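Local coordinates for cadherin-related family member 2 (Mus musculus, PDB 5CYX), which probably mediates calcium-dependent heterophilic adhesion with CDHR5 between neighbouring microvilli, helping to control their packing at the apical membrane of epithelial cells, at the calcium ion site. Coordinates in Å, arbitrary orientation; residue numbers count along the deposited sequence, not the author numbering.

The calcium ion site. Residues 116-117, 174-175, 214-218, 250, 252. With CA (calcium ion), chain B.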
loop_
_atom_site.group_PDB
_atom_site.type_symbol
_atom_site.label_atom_id
_atom_site.label_comp_id
_atom_site.label_asym_id
_atom_site.label_seq_id
_atom_site.Cartn_x
_atom_site.Cartn_y
_atom_site.Cartn_z
ATOM N N GLU A 116 -0.451 10.921 16.687
ATOM C CA GLU A 116 -1.343 11.587 15.710
ATOM C C GLU A 116 -0.543 12.065 14.483
ATOM O O GLU A 116 -1.155 12.193 13.433
ATOM C CB GLU A 116 -2.136 12.732 16.313
ATOM C CG GLU A 116 -1.399 14.035 16.547
ATOM C CD GLU A 116 -2.200 15.098 17.313
ATOM O OE1 GLU A 116 -3.475 15.240 17.203
ATOM O OE2 GLU A 116 -1.498 15.879 18.011
ATOM N N THR A 117 0.769 12.330 14.612
ATOM C CA THR A 117 1.610 12.721 13.416
ATOM C C THR A 117 2.037 11.547 12.536
ATOM O O THR A 117 2.740 11.762 11.580
ATOM C CB THR A 117 2.901 13.497 13.771
ATOM O OG1 THR A 117 3.645 12.752 14.719
ATOM C CG2 THR A 117 2.594 14.861 14.338
ATOM N N TYR A 174 -5.965 14.056 17.375
ATOM C CA TYR A 174 -6.518 13.819 18.695
ATOM C C TYR A 174 -7.619 14.832 19.052
ATOM O O TYR A 174 -8.635 14.456 19.546
ATOM C CB TYR A 174 -5.398 13.813 19.766
ATOM C CG TYR A 174 -5.882 13.685 21.216
ATOM C CD1 TYR A 174 -6.413 14.766 21.898
ATOM C CD2 TYR A 174 -5.781 12.474 21.914
ATOM C CE1 TYR A 174 -6.858 14.628 23.240
ATOM C CE2 TYR A 174 -6.244 12.333 23.230
ATOM C CZ TYR A 174 -6.759 13.415 23.890
ATOM O OH TYR A 174 -7.191 13.295 25.221
ATOM N N ASN A 175 -7.363 16.105 18.833
ATOM C CA ASN A 175 -8.251 17.207 19.195
ATOM C C ASN A 175 -9.341 17.586 18.178
ATOM O O ASN A 175 -10.381 18.059 18.550
ATOM C CB ASN A 175 -7.385 18.440 19.440
ATOM C CG ASN A 175 -6.461 18.241 20.618
ATOM O OD1 ASN A 175 -5.254 17.896 20.479
ATOM N ND2 ASN A 175 -7.037 18.345 21.766
ATOM N N ASP A 214 -1.907 12.409 21.619
ATOM C CA ASP A 214 -1.865 13.828 21.337
ATOM C C ASP A 214 -0.403 14.278 21.378
ATOM O O ASP A 214 0.348 13.966 22.343
ATOM C CB ASP A 214 -2.711 14.614 22.336
ATOM C CG ASP A 214 -3.043 16.016 21.859
ATOM O OD1 ASP A 214 -2.658 16.437 20.686
ATOM O OD2 ASP A 214 -3.716 16.686 22.658
ATOM N N GLU A 215 0.001 14.975 20.311
ATOM C CA GLU A 215 1.356 15.521 20.227
ATOM C C GLU A 215 1.307 17.046 20.200
ATOM O O GLU A 215 0.309 17.599 19.821
ATOM C CB GLU A 215 2.066 14.989 19.001
ATOM C CG GLU A 215 2.389 13.501 19.068
ATOM C CD GLU A 215 3.123 13.071 17.791
ATOM O OE1 GLU A 215 2.497 12.831 16.728
ATOM O OE2 GLU A 215 4.351 13.007 17.842
ATOM N N PRO A 216 2.369 17.717 20.666
ATOM C CA PRO A 216 2.269 19.156 20.833
ATOM C C PRO A 216 2.455 19.896 19.502
ATOM O O PRO A 216 3.582 20.167 19.102
ATOM C CB PRO A 216 3.370 19.473 21.827
ATOM C CG PRO A 216 4.381 18.383 21.654
ATOM C CD PRO A 216 3.602 17.162 21.268
ATOM N N ASP A 217 1.342 20.167 18.822
ATOM C CA ASP A 217 1.383 20.893 17.553
ATOM C C ASP A 217 0.252 21.887 17.364
ATOM O O ASP A 217 -0.011 22.277 16.246
ATOM C CB ASP A 217 1.347 19.885 16.397
ATOM C CG ASP A 217 0.058 19.059 16.356
ATOM O OD1 ASP A 217 -0.795 19.069 17.296
ATOM O OD2 ASP A 217 -0.089 18.369 15.342
ATOM N N LEU A 218 -0.404 22.287 18.445
ATOM C CA LEU A 218 -1.389 23.329 18.400
ATOM C C LEU A 218 -0.954 24.380 19.396
ATOM O O LEU A 218 -0.533 24.068 20.548
ATOM C CB LEU A 218 -2.760 22.758 18.744
ATOM C CG LEU A 218 -3.334 21.752 17.749
ATOM C CD1 LEU A 218 -4.584 21.123 18.322
ATOM C CD2 LEU A 218 -3.679 22.459 16.435
ATOM N N ASP A 250 -3.712 21.615 22.805
ATOM C CA ASP A 250 -3.524 20.178 22.819
ATOM C C ASP A 250 -4.066 19.654 24.164
ATOM O O ASP A 250 -3.349 19.615 25.200
ATOM C CB ASP A 250 -2.048 19.782 22.594
ATOM C CG ASP A 250 -1.452 20.376 21.313
ATOM O OD1 ASP A 250 -1.747 19.878 20.253
ATOM O OD2 ASP A 250 -0.685 21.366 21.374
ATOM N N GLY A 252 -4.899 16.681 25.171
ATOM C CA GLY A 252 -4.255 15.495 25.680
ATOM C C GLY A 252 -2.938 15.758 26.390
ATOM O O GLY A 252 -2.344 14.846 26.922
HETATM CA CA CA B . -1.826 17.875 19.053
HETATM O O HOH W 1 -3.948 17.688 18.003
#
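This calcium ion sits in the linker between the second and third cadherin repeats, bound by Asp214, Glu215 and Asp217 of the linker segment, with Glu116 from repeat 2 and Asp250 from repeat 3. The ligands seen form a roughly octahedral shell. Glu116 binds through one carboxylate oxygen, OE2, 2.3 Å from CA; its CG is wedged between N and C of the main chain (chi1 77°), and the side chain then runs out extended to the metal. The other oxygen, OE1, takes the amide N of Tyr174 at 2.8 Å, while Glu215 N reaches OE2 from well above the carboxylate plane, so both oxygens are tied to the backbone. Metal-bound water 1 is held by Glu116 OE1 and Asn175 OD1, which makes the Asn175 amide a second-shell group. Asp214 turns its CG anti to the backbone N (chi1 -163°) and shares its oxygens: OD1 goes to CA, whereas OD2 receives Gly252 N through its anti lone pair. The CB of Asp214 lies over the rim of one Tyr174 ring face. Glu215 contributes its carbonyl O and Asp217 its OD1. Four carboxylates around one ion would probably repel one another without it, consistent with calcium stiffening the junction. From the repeat 3 side, Asp250 OD1 binds CA at 2.3 Å, and the syn lone pair of its OD2 accepts Leu218 N at 3.1 Å.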